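Local coordinates for protein N-acetyl-beta-D glucosaminidase (PDB 4ZM6) that probably hydrolyses beta-linked N-acetylglucosamine through a family 3 glycoside hydrolase domain and acetylates glucosamine from acetyl-CoA through a GCN5-related acetyltransferase region, at residues S41-S46 with A78-N83; S107-R112 with L631-L636; V114-S119 with Y169-V174; M161-V166 with G221-T226. All coordinates share one frame; numbering follows the deposited sequence.

Interaction 1 (S41-S46 with A78-N83); sequences SIILFS and AVDQEN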
loop_
_atom_site.group_PDB
_atom_site.type_symbol
_atom_site.label_atom_id
_atom_site.label_comp_id
_atom_site.label_asym_id
_atom_site.label_seq_id
_atom_site.Cartn_x
_atom_site.Cartn_y
_atom_site.Cartn_z
ATOM N N SER A 41 6.864 22.834 -30.712
ATOM C CA SER A 41 7.243 23.160 -29.339
ATOM C C SER A 41 8.605 23.847 -29.277
ATOM O O SER A 41 9.507 23.524 -30.045
ATOM C CB SER A 41 7.269 21.892 -28.477
ATOM O OG SER A 41 6.245 20.978 -28.848
ATOM N N ILE A 42 8.738 24.789 -28.349
ATOM C CA ILE A 42 9.987 25.510 -28.114
ATOM C C ILE A 42 10.432 25.241 -26.684
ATOM O O ILE A 42 9.601 24.958 -25.820
ATOM C CB ILE A 42 9.798 27.036 -28.289
ATOM C CG1 ILE A 42 9.213 27.364 -29.671
ATOM C CG2 ILE A 42 11.109 27.788 -28.067
ATOM C CD1 ILE A 42 10.092 26.969 -30.841
ATOM N N ILE A 43 11.739 25.329 -26.440
ATOM C CA ILE A 43 12.291 25.271 -25.081
ATOM C C ILE A 43 13.202 26.476 -24.844
ATOM O O ILE A 43 13.929 26.900 -25.742
ATOM C CB ILE A 43 13.044 23.942 -24.804
ATOM C CG1 ILE A 43 13.726 23.983 -23.426
ATOM C CG2 ILE A 43 14.057 23.638 -25.900
ATOM C CD1 ILE A 43 14.190 22.635 -22.913
ATOM N N LEU A 44 13.149 27.020 -23.632
ATOM C CA LEU A 44 13.892 28.225 -23.276
ATOM C C LEU A 44 14.815 27.995 -22.078
ATOM O O LEU A 44 14.571 27.115 -21.246
ATOM C CB LEU A 44 12.918 29.358 -22.951
ATOM C CG LEU A 44 11.839 29.682 -23.991
ATOM C CD1 LEU A 44 10.956 30.810 -23.481
ATOM C CD2 LEU A 44 12.458 30.054 -25.327
ATOM N N PHE A 45 15.876 28.796 -22.003
ATOM C CA PHE A 45 16.833 28.742 -20.897
ATOM C C PHE A 45 17.111 30.164 -20.413
ATOM O O PHE A 45 16.582 31.118 -20.979
ATOM C CB PHE A 45 18.131 28.083 -21.359
ATOM C CG PHE A 45 17.974 26.647 -21.771
ATOM C CD1 PHE A 45 17.480 26.318 -23.031
ATOM C CD2 PHE A 45 18.336 25.620 -20.905
ATOM C CE1 PHE A 45 17.337 24.994 -23.411
ATOM C CE2 PHE A 45 18.198 24.295 -21.282
ATOM C CZ PHE A 45 17.698 23.982 -22.535
ATOM N N SER A 46 17.946 30.313 -19.383
ATOM C CA SER A 46 18.311 31.646 -18.869
ATOM C C SER A 46 18.897 32.569 -19.951
ATOM O O SER A 46 18.731 33.788 -19.879
ATOM C CB SER A 46 19.287 31.534 -17.701
ATOM O OG SER A 46 18.853 30.556 -16.775
ATOM N N ALA A 78 8.256 25.577 -23.606
ATOM C CA ALA A 78 8.641 24.862 -22.397
ATOM C C ALA A 78 9.839 25.494 -21.694
ATOM O O ALA A 78 10.489 26.384 -22.237
ATOM C CB ALA A 78 8.937 23.409 -22.734
ATOM N N VAL A 79 10.116 25.016 -20.482
ATOM C CA VAL A 79 11.227 25.511 -19.676
ATOM C C VAL A 79 11.526 24.558 -18.506
ATOM O O VAL A 79 10.621 23.908 -17.980
ATOM C CB VAL A 79 10.925 26.930 -19.140
ATOM C CG1 VAL A 79 9.863 26.895 -18.051
ATOM C CG2 VAL A 79 12.189 27.593 -18.622
ATOM N N ASP A 80 12.794 24.475 -18.111
ATOM C CA ASP A 80 13.200 23.709 -16.931
ATOM C C ASP A 80 13.115 24.571 -15.676
ATOM O O ASP A 80 14.132 25.096 -15.220
ATOM C CB ASP A 80 14.651 23.233 -17.066
ATOM C CG ASP A 80 14.789 21.985 -17.882
ATOM O OD1 ASP A 80 14.191 20.958 -17.506
ATOM O OD2 ASP A 80 15.528 22.024 -18.882
ATOM N N GLN A 81 11.925 24.714 -15.104
ATOM C CA GLN A 81 11.782 25.493 -13.873
ATOM C C GLN A 81 11.559 24.588 -12.662
ATOM O O GLN A 81 10.422 24.350 -12.253
ATOM C CB GLN A 81 10.654 26.523 -14.016
ATOM C CG GLN A 81 10.510 27.475 -12.832
ATOM C CD GLN A 81 11.778 28.255 -12.526
ATOM O OE1 GLN A 81 12.616 28.471 -13.397
ATOM N NE2 GLN A 81 11.917 28.686 -11.281
ATOM N N GLU A 82 12.656 24.100 -12.090
ATOM C CA GLU A 82 12.605 23.194 -10.941
ATOM C C GLU A 82 12.653 23.929 -9.601
ATOM O O GLU A 82 12.318 23.346 -8.569
ATOM C CB GLU A 82 13.736 22.172 -11.029
ATOM C CG GLU A 82 13.607 21.246 -12.225
ATOM C CD GLU A 82 14.743 20.253 -12.336
ATOM O OE1 GLU A 82 15.025 19.812 -13.466
ATOM O OE2 GLU A 82 15.352 19.901 -11.304
ATOM N N ASN A 83 13.106 25.185 -9.628
ATOM C CA ASN A 83 12.956 26.164 -8.532
ATOM C C ASN A 83 14.148 26.357 -7.585
ATOM O O ASN A 83 14.525 27.501 -7.295
ATOM C CB ASN A 83 11.668 25.944 -7.718
ATOM C CG ASN A 83 10.415 26.177 -8.535
ATOM O OD1 ASN A 83 9.507 25.343 -8.553
ATOM N ND2 ASN A 83 10.353 27.317 -9.213
#
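Two neighbouring parallel strands of a beta-alpha-beta unit meet where Ile42 and Leu44 of strand 41-44 take hold of Ala78 in strand 76-79. Two backbone bonds define the pairing. Ala78 N donates to Ile42 O at 2.7 Å, almost straight at 174°, and Leu44 N donates to Ala78 O at 3.1 Å, more bent at 143°. Ala78 is thereby gripped through both its N-H and its carbonyl by residues two apart, which is the evidence for parallel register with Ile43 opposite Ala78. A weaker CA-H...O contact adds to it, Ile43 CA lying 3.5 Å from Ala78 O. Ile43 and Ala78 share one face of the sheet, where both touch Met18 of strand 17-19. On the other face, Val79 CG2, anti to its backbone N, comes to 3.6 Å from Leu44 O. Past the strands, Asp80 OD2 approaches Phe45 CE2 obliquely at 4.2 Å, while its carboxylate forms salt bridges with Lys179 and Arg88. Helix 52-68 links the strands, and such a pair followed by loops at the C-terminal strand ends is characteristic of the TIM-barrel-type domain of family 3 glycoside hydrolases.

Interaction 2 (S107-R112 with L631-L636); sequences SSTAAR and LHDAAL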
loop_
_atom_site.group_PDB
_atom_site.type_symbol
_atom_site.label_atom_id
_atom_site.label_comp_id
_atom_site.label_asym_id
_atom_site.label_seq_id
_atom_site.Cartn_x
_atom_site.Cartn_y
_atom_site.Cartn_z
ATOM N N SER A 107 5.733 19.092 3.631
ATOM C CA SER A 107 4.321 19.363 3.404
ATOM C C SER A 107 4.000 19.360 1.922
ATOM O O SER A 107 4.417 20.255 1.190
ATOM C CB SER A 107 3.927 20.715 4.006
ATOM O OG SER A 107 2.646 21.130 3.546
ATOM N N SER A 108 3.242 18.355 1.489
ATOM C CA SER A 108 2.767 18.265 0.109
ATOM C C SER A 108 1.924 19.481 -0.268
ATOM O O SER A 108 1.938 19.913 -1.418
ATOM C CB SER A 108 1.952 16.986 -0.089
ATOM O OG SER A 108 0.865 16.930 0.821
ATOM N N THR A 109 1.197 20.036 0.701
ATOM C CA THR A 109 0.420 21.249 0.461
ATOM C C THR A 109 1.333 22.413 0.082
ATOM O O THR A 109 1.065 23.134 -0.883
ATOM C CB THR A 109 -0.423 21.633 1.691
ATOM O OG1 THR A 109 -1.252 20.523 2.066
ATOM C CG2 THR A 109 -1.296 22.854 1.390
ATOM N N ALA A 110 2.416 22.577 0.838
ATOM C CA ALA A 110 3.420 23.605 0.543
ATOM C C ALA A 110 3.959 23.462 -0.884
ATOM O O ALA A 110 3.996 24.433 -1.641
ATOM C CB ALA A 110 4.559 23.547 1.553
ATOM N N ALA A 111 4.361 22.250 -1.254
ATOM C CA ALA A 111 4.846 22.002 -2.606
ATOM C C ALA A 111 3.796 22.310 -3.657
ATOM O O ALA A 111 4.119 22.868 -4.702
ATOM C CB ALA A 111 5.297 20.565 -2.756
ATOM N N ARG A 112 2.550 21.920 -3.387
ATOM C CA ARG A 112 1.452 22.150 -4.329
ATOM C C ARG A 112 1.344 23.638 -4.590
ATOM O O ARG A 112 1.322 24.071 -5.741
ATOM C CB ARG A 112 0.123 21.619 -3.776
ATOM C CG ARG A 112 -1.078 21.802 -4.702
ATOM C CD ARG A 112 -2.391 21.818 -3.926
ATOM N NE ARG A 112 -2.490 22.972 -3.029
ATOM C CZ ARG A 112 -3.421 23.131 -2.085
ATOM N NH1 ARG A 112 -4.370 22.216 -1.896
ATOM N NH2 ARG A 112 -3.409 24.218 -1.324
ATOM N N LEU A 631 -1.973 16.315 9.414
ATOM C CA LEU A 631 -3.282 15.706 9.180
ATOM C C LEU A 631 -3.935 16.282 7.939
ATOM O O LEU A 631 -4.504 15.552 7.131
ATOM C CB LEU A 631 -4.197 15.924 10.392
ATOM C CG LEU A 631 -3.781 15.201 11.674
ATOM C CD1 LEU A 631 -4.590 15.679 12.866
ATOM C CD2 LEU A 631 -3.906 13.695 11.506
ATOM N N HIS A 632 -3.846 17.599 7.807
ATOM C CA HIS A 632 -4.403 18.317 6.669
ATOM C C HIS A 632 -3.829 17.809 5.344
ATOM O O HIS A 632 -4.560 17.606 4.371
ATOM C CB HIS A 632 -4.113 19.805 6.851
ATOM C CG HIS A 632 -4.531 20.654 5.698
ATOM N ND1 HIS A 632 -3.809 20.722 4.528
ATOM C CD2 HIS A 632 -5.579 21.490 5.544
ATOM C CE1 HIS A 632 -4.403 21.554 3.695
ATOM N NE2 HIS A 632 -5.478 22.033 4.288
ATOM N N ASP A 633 -2.518 17.600 5.317
ATOM C CA ASP A 633 -1.840 17.083 4.136
ATOM C C ASP A 633 -2.241 15.639 3.827
ATOM O O ASP A 633 -2.460 15.285 2.668
ATOM C CB ASP A 633 -0.323 17.203 4.310
ATOM C CG ASP A 633 0.161 18.639 4.197
ATOM O OD1 ASP A 633 -0.602 19.566 4.551
ATOM O OD2 ASP A 633 1.299 18.845 3.739
ATOM N N ALA A 634 -2.347 14.813 4.864
ATOM C CA ALA A 634 -2.838 13.439 4.711
ATOM C C ALA A 634 -4.212 13.437 4.055
ATOM O O ALA A 634 -4.501 12.600 3.206
ATOM C CB ALA A 634 -2.895 12.736 6.060
ATOM N N ALA A 635 -5.047 14.398 4.436
ATOM C CA ALA A 635 -6.370 14.538 3.844
ATOM C C ALA A 635 -6.314 14.884 2.354
ATOM O O ALA A 635 -6.975 14.232 1.546
ATOM C CB ALA A 635 -7.185 15.578 4.602
ATOM N N LEU A 636 -5.532 15.898 1.988
ATOM C CA LEU A 636 -5.467 16.324 0.584
ATOM C C LEU A 636 -4.703 15.332 -0.273
ATOM O O LEU A 636 -5.003 15.183 -1.455
ATOM C CB LEU A 636 -4.845 17.711 0.437
ATOM C CG LEU A 636 -5.408 18.858 1.283
ATOM C CD1 LEU A 636 -5.203 20.176 0.542
ATOM C CD2 LEU A 636 -6.881 18.676 1.636
#
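Asp633 reaches from helix 627-642 to the start of helix 108-125 and meets Ser107 and Thr109 there with both carboxylate oxygens. OD2 accepts twice: from Ser107 OG at 2.7 Å through its syn lone pair, and from Thr109 N at 3.3 Å, a straight bond (174°) that arrives from above the carboxylate plane. OD1 receives Thr109 OG1 at 2.7 Å, also from well above the plane. With OG1 beside its own backbone N (chi1 -55°), the threonine presents hydroxyl and N-H to the same carboxylate. Within its own segment Asp633 OD1 also takes a weak bond from His632 ND1. Ser107 is the N-cap of helix 108-125, its OG accepting from Ala110 N at 3.1 Å, so the carboxylate sits at a helix N terminus whose dipole would be expected to favour its negative charge. The two helix segments pass 9.9 Å apart at 65°, and they belong to different domains: one to the family 3 hydrolase region, the other to the GNAT acetyltransferase, whose acetyl-CoA-binding Gly628 and Thr629 lie in the first turn of helix 627-642, just after Gly626. Leu636, next in buried surface, crosses Arg112 at about a right angle, with CD1 3.3 Å from Arg112 NH1. The guanidinium has Thr109 CG2 over one face, 3.7 Å above its plane and offset toward the rim.

Interaction 3 (V114-S119 with Y169-V174); sequences VAMAIS and YQRGKV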
loop_
_atom_site.group_PDB
_atom_site.type_symbol
_atom_site.label_atom_id
_atom_site.label_comp_id
_atom_site.label_asym_id
_atom_site.label_seq_id
_atom_site.Cartn_x
_atom_site.Cartn_y
_atom_site.Cartn_z
ATOM N N VAL A 114 3.581 25.975 -4.127
ATOM C CA VAL A 114 4.748 26.464 -4.859
ATOM C C VAL A 114 4.536 26.289 -6.361
ATOM O O VAL A 114 4.767 27.216 -7.130
ATOM C CB VAL A 114 6.042 25.763 -4.404
ATOM C CG1 VAL A 114 7.168 25.986 -5.400
ATOM C CG2 VAL A 114 6.449 26.277 -3.034
ATOM N N ALA A 115 4.079 25.109 -6.767
ATOM C CA ALA A 115 3.856 24.824 -8.177
ATOM C C ALA A 115 2.758 25.716 -8.772
ATOM O O ALA A 115 2.874 26.177 -9.909
ATOM C CB ALA A 115 3.519 23.354 -8.371
ATOM N N MET A 116 1.703 25.961 -7.999
ATOM C CA MET A 116 0.613 26.828 -8.435
ATOM C C MET A 116 1.133 28.239 -8.661
ATOM O O MET A 116 0.884 28.834 -9.709
ATOM C CB MET A 116 -0.503 26.866 -7.390
ATOM C CG MET A 116 -1.249 25.555 -7.220
ATOM S SD MET A 116 -2.448 25.638 -5.877
ATOM C CE MET A 116 -3.810 26.415 -6.741
ATOM N N ALA A 117 1.855 28.758 -7.670
ATOM C CA ALA A 117 2.466 30.086 -7.741
ATOM C C ALA A 117 3.398 30.241 -8.945
ATOM O O ALA A 117 3.411 31.288 -9.598
ATOM C CB ALA A 117 3.227 30.374 -6.460
ATOM N N ILE A 118 4.171 29.197 -9.235
ATOM C CA ILE A 118 5.109 29.218 -10.353
ATOM C C ILE A 118 4.375 29.157 -11.682
ATOM O O ILE A 118 4.723 29.882 -12.609
ATOM C CB ILE A 118 6.140 28.065 -10.246
ATOM C CG1 ILE A 118 7.180 28.395 -9.171
ATOM C CG2 ILE A 118 6.824 27.782 -11.581
ATOM C CD1 ILE A 118 8.028 29.623 -9.456
ATOM N N SER A 119 3.370 28.296 -11.783
ATOM C CA SER A 119 2.632 28.151 -13.041
ATOM C C SER A 119 1.930 29.457 -13.422
ATOM O O SER A 119 1.880 29.820 -14.595
ATOM C CB SER A 119 1.636 26.982 -12.972
ATOM O OG SER A 119 1.016 26.909 -11.704
ATOM N N TYR A 169 1.120 22.579 -10.783
ATOM C CA TYR A 169 1.505 23.149 -12.070
ATOM C C TYR A 169 0.350 23.106 -13.050
ATOM O O TYR A 169 0.021 24.117 -13.662
ATOM C CB TYR A 169 2.702 22.402 -12.676
ATOM C CG TYR A 169 4.028 22.652 -11.988
ATOM C CD1 TYR A 169 4.501 23.943 -11.778
ATOM C CD2 TYR A 169 4.828 21.592 -11.577
ATOM C CE1 TYR A 169 5.723 24.169 -11.161
ATOM C CE2 TYR A 169 6.049 21.807 -10.954
ATOM C CZ TYR A 169 6.495 23.094 -10.750
ATOM O OH TYR A 169 7.709 23.302 -10.134
ATOM N N GLN A 170 -0.263 21.933 -13.184
ATOM C CA GLN A 170 -1.336 21.714 -14.160
ATOM C C GLN A 170 -2.629 22.411 -13.763
ATOM O O GLN A 170 -3.459 22.738 -14.610
ATOM C CB GLN A 170 -1.575 20.223 -14.353
ATOM C CG GLN A 170 -0.366 19.509 -14.925
ATOM C CD GLN A 170 -0.615 18.046 -15.199
ATOM O OE1 GLN A 170 -1.529 17.436 -14.647
ATOM N NE2 GLN A 170 0.199 17.474 -16.057
ATOM N N ARG A 171 -2.786 22.643 -12.469
ATOM C CA ARG A 171 -3.913 23.398 -11.952
ATOM C C ARG A 171 -3.850 24.835 -12.471
ATOM O O ARG A 171 -4.886 25.457 -12.718
ATOM C CB ARG A 171 -3.884 23.372 -10.423
ATOM C CG ARG A 171 -5.233 23.505 -9.763
ATOM C CD ARG A 171 -5.429 22.397 -8.750
ATOM N NE ARG A 171 -6.791 22.414 -8.234
ATOM C CZ ARG A 171 -7.396 21.387 -7.650
ATOM N NH1 ARG A 171 -6.775 20.223 -7.496
ATOM N NH2 ARG A 171 -8.645 21.530 -7.222
ATOM N N GLY A 172 -2.631 25.348 -12.642
ATOM C CA GLY A 172 -2.408 26.665 -13.243
ATOM C C GLY A 172 -2.305 26.660 -14.766
ATOM O O GLY A 172 -1.698 27.560 -15.347
ATOM N N LYS A 173 -2.900 25.656 -15.411
ATOM C CA LYS A 173 -2.947 25.562 -16.876
ATOM C C LYS A 173 -1.556 25.496 -17.523
ATOM O O LYS A 173 -1.315 26.125 -18.553
ATOM C CB LYS A 173 -3.766 26.724 -17.459
ATOM N N VAL A 174 -0.656 24.722 -16.918
ATOM C CA VAL A 174 0.706 24.529 -17.429
ATOM C C VAL A 174 1.017 23.035 -17.475
ATOM O O VAL A 174 0.816 22.332 -16.487
ATOM C CB VAL A 174 1.740 25.234 -16.527
ATOM C CG1 VAL A 174 3.159 24.854 -16.921
ATOM C CG2 VAL A 174 1.559 26.742 -16.587
#
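The Tyr169 ring carries Ala115 on one face and has Ile118 and Ser119 at its edge. Ala115 CB stands 3.5 Å from the ring centroid and only 8° off the normal, a CH-pi contact centred on the face. Ile118 lies side by side with the tyrosine, pointing the same way, and CG2 reaches CE1 at 3.8 Å near the ring plane. This is helix-to-helix packing within the TIM-barrel-type hydrolase domain: helix 108-125 rests against the C-terminal end of helix 155-171, with Ala115 and Tyr169 the nearest backbones at 4.8 Å between CA atoms. At the partly exposed margin Met116 CE meets Arg171 CG at 4.4 Å; the guanidinium of Arg171 is engaged elsewhere, in salt bridges to Glu167 and to the terminal carboxylate of Phe858. Gly172 is the first residue to leave helical geometry, and its CA lies 3.8 Å from Ser119 OG. Ser119 has OG between its backbone N and carbonyl carbon (chi1 39°), folded back over its own helix. Its CB touches both the last helical turn and the residues after it, 3.4 Å from Tyr169 O and 3.6 Å from Val174 CG2.

Interaction 4 (M161-V166 with G221-T226); sequences MGLAQV and GIACPT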
loop_
_atom_site.group_PDB
_atom_site.type_symbol
_atom_site.label_atom_id
_atom_site.label_comp_id
_atom_site.label_asym_id
_atom_site.label_seq_id
_atom_site.Cartn_x
_atom_site.Cartn_y
_atom_site.Cartn_z
ATOM N N MET A 161 5.202 14.272 -2.714
ATOM C CA MET A 161 5.538 15.636 -3.119
ATOM C C MET A 161 5.397 15.809 -4.629
ATOM O O MET A 161 4.975 16.865 -5.101
ATOM C CB MET A 161 6.963 15.994 -2.698
ATOM C CG MET A 161 7.279 15.863 -1.209
ATOM S SD MET A 161 6.330 16.848 -0.029
ATOM C CE MET A 161 6.352 18.409 -0.860
ATOM N N GLY A 162 5.754 14.772 -5.383
ATOM C CA GLY A 162 5.669 14.801 -6.843
ATOM C C GLY A 162 4.254 15.044 -7.342
ATOM O O GLY A 162 4.008 16.006 -8.075
ATOM N N LEU A 163 3.331 14.163 -6.950
ATOM C CA LEU A 163 1.901 14.328 -7.251
ATOM C C LEU A 163 1.426 15.746 -6.978
ATOM O O LEU A 163 0.737 16.345 -7.801
ATOM C CB LEU A 163 1.041 13.383 -6.400
ATOM C CG LEU A 163 0.378 12.186 -7.076
ATOM C CD1 LEU A 163 1.381 11.085 -7.387
ATOM C CD2 LEU A 163 -0.721 11.661 -6.168
ATOM N N ALA A 164 1.788 16.261 -5.807
ATOM C CA ALA A 164 1.327 17.565 -5.355
ATOM C C ALA A 164 1.715 18.668 -6.323
ATOM O O ALA A 164 0.925 19.575 -6.576
ATOM C CB ALA A 164 1.881 17.865 -3.973
ATOM N N GLN A 165 2.931 18.584 -6.860
ATOM C CA GLN A 165 3.454 19.609 -7.763
ATOM C C GLN A 165 2.877 19.470 -9.167
ATOM O O GLN A 165 2.552 20.470 -9.802
ATOM C CB GLN A 165 4.984 19.572 -7.805
ATOM C CG GLN A 165 5.643 20.081 -6.531
ATOM C CD GLN A 165 6.956 20.805 -6.791
ATOM O OE1 GLN A 165 7.834 20.298 -7.491
ATOM N NE2 GLN A 165 7.093 22.001 -6.228
ATOM N N VAL A 166 2.751 18.236 -9.645
ATOM C CA VAL A 166 2.066 17.964 -10.909
ATOM C C VAL A 166 0.646 18.540 -10.873
ATOM O O VAL A 166 0.211 19.185 -11.823
ATOM C CB VAL A 166 2.010 16.454 -11.207
ATOM C CG1 VAL A 166 1.079 16.162 -12.378
ATOM C CG2 VAL A 166 3.410 15.919 -11.488
ATOM N N GLY A 221 -6.900 12.277 -11.120
ATOM C CA GLY A 221 -7.339 13.361 -12.003
ATOM C C GLY A 221 -6.246 14.337 -12.394
ATOM O O GLY A 221 -5.329 13.988 -13.139
ATOM N N ILE A 222 -6.350 15.563 -11.886
ATOM C CA ILE A 222 -5.410 16.641 -12.213
ATOM C C ILE A 222 -3.970 16.321 -11.778
ATOM O O ILE A 222 -3.016 16.863 -12.341
ATOM C CB ILE A 222 -5.877 17.994 -11.601
ATOM C CG1 ILE A 222 -5.142 19.192 -12.227
ATOM C CG2 ILE A 222 -5.698 18.005 -10.090
ATOM C CD1 ILE A 222 -5.329 19.331 -13.724
ATOM N N ALA A 223 -3.818 15.442 -10.788
ATOM C CA ALA A 223 -2.498 15.058 -10.280
ATOM C C ALA A 223 -1.749 14.061 -11.169
ATOM O O ALA A 223 -0.563 13.806 -10.938
ATOM C CB ALA A 223 -2.620 14.502 -8.872
ATOM N N CYS A 224 -2.426 13.484 -12.162
ATOM C CA CYS A 224 -1.763 12.608 -13.124
ATOM C C CYS A 224 -1.066 13.477 -14.163
ATOM O O CYS A 224 -1.682 14.402 -14.698
ATOM C CB CYS A 224 -2.764 11.682 -13.808
ATOM S SG CYS A 224 -2.020 10.588 -15.045
ATOM N N PRO A 225 0.219 13.193 -14.451
ATOM C CA PRO A 225 0.964 14.077 -15.343
ATOM C C PRO A 225 0.561 13.905 -16.800
ATOM O O PRO A 225 0.059 12.849 -17.187
ATOM C CB PRO A 225 2.415 13.655 -15.124
ATOM C CG PRO A 225 2.331 12.224 -14.739
ATOM C CD PRO A 225 1.034 12.049 -14.006
ATOM N N THR A 226 0.819 14.936 -17.597
ATOM C CA THR A 226 0.382 14.987 -18.985
ATOM C C THR A 226 1.477 14.502 -19.922
ATOM O O THR A 226 1.196 14.166 -21.072
ATOM C CB THR A 226 -0.050 16.409 -19.388
ATOM O OG1 THR A 226 0.931 17.362 -18.960
ATOM C CG2 THR A 226 -1.390 16.754 -18.764
#
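Val166 directs its CB at the loop 221-226, whereas the CB bonds of Leu163 and Ala223 run alongside the opposing segment, and these two side chains meet through Leu163 CG and Ala223 CB. For Val166 the decisive branch is CG1, placed anti to the backbone N (chi1 169°). Three neighbours locate it: Ala223 O at 3.2 Å, Pro225 CA at 3.6 Å and Pro225 CB at 4.0 Å. The methyl thus abuts the backbone between Ala223 and Pro225 and the near part of the proline ring. One helical turn earlier, Leu163 CG touches Ala223 CB at 4.2 Å, and Ala223 CB lies 4.0 Å from Leu163 O. Ala223 therefore meets both Leu163 and Val166, the leucine with its CB and the valine with its carbonyl. The segments meet by van der Waals contact, carbon on carbon and methyl on carbonyl oxygen; inside the loop, Gly221 to Cys224 form a type I beta turn with Cys224 N bonded to Gly221 O at 3.1 Å. From the acetyltransferase, Arg640 touches both Leu163 and Ala223, and Asp645 accepts a hydrogen bond from Ile222 N. Helix 155-171 leads into strand 178-181, and the loop leads from helix 211-217 into strand 227-230, so the contact sets an outer helix against the next alpha-to-beta connection, as expected for the repeated beta-alpha build of a TIM-barrel-type domain.

How the interactions relate
From the N terminus, interaction 1 comes first: 41-46 and 78-83 close a 31-residue loop, joining adjacent strands before any other contact opens. Interaction 2 then opens at 107-112 and closes at 631-636, a span of 518 intervening residues that ties the hydrolase region to the acetyltransferase. Interactions 3 and 4 both nest inside it and cross one another, their segments alternating as 114-119, 161-166, 169-174 and 221-226. Helix 108-125 serves interactions 2 and 3, and helix 155-171 serves 3 and 4. Ala111 and Met161 touch between interactions 2 and 4. Gln81 packs on Ile118, so interaction 1 meets interaction 3, joining the loop after strand 76-79 to helix 108-125.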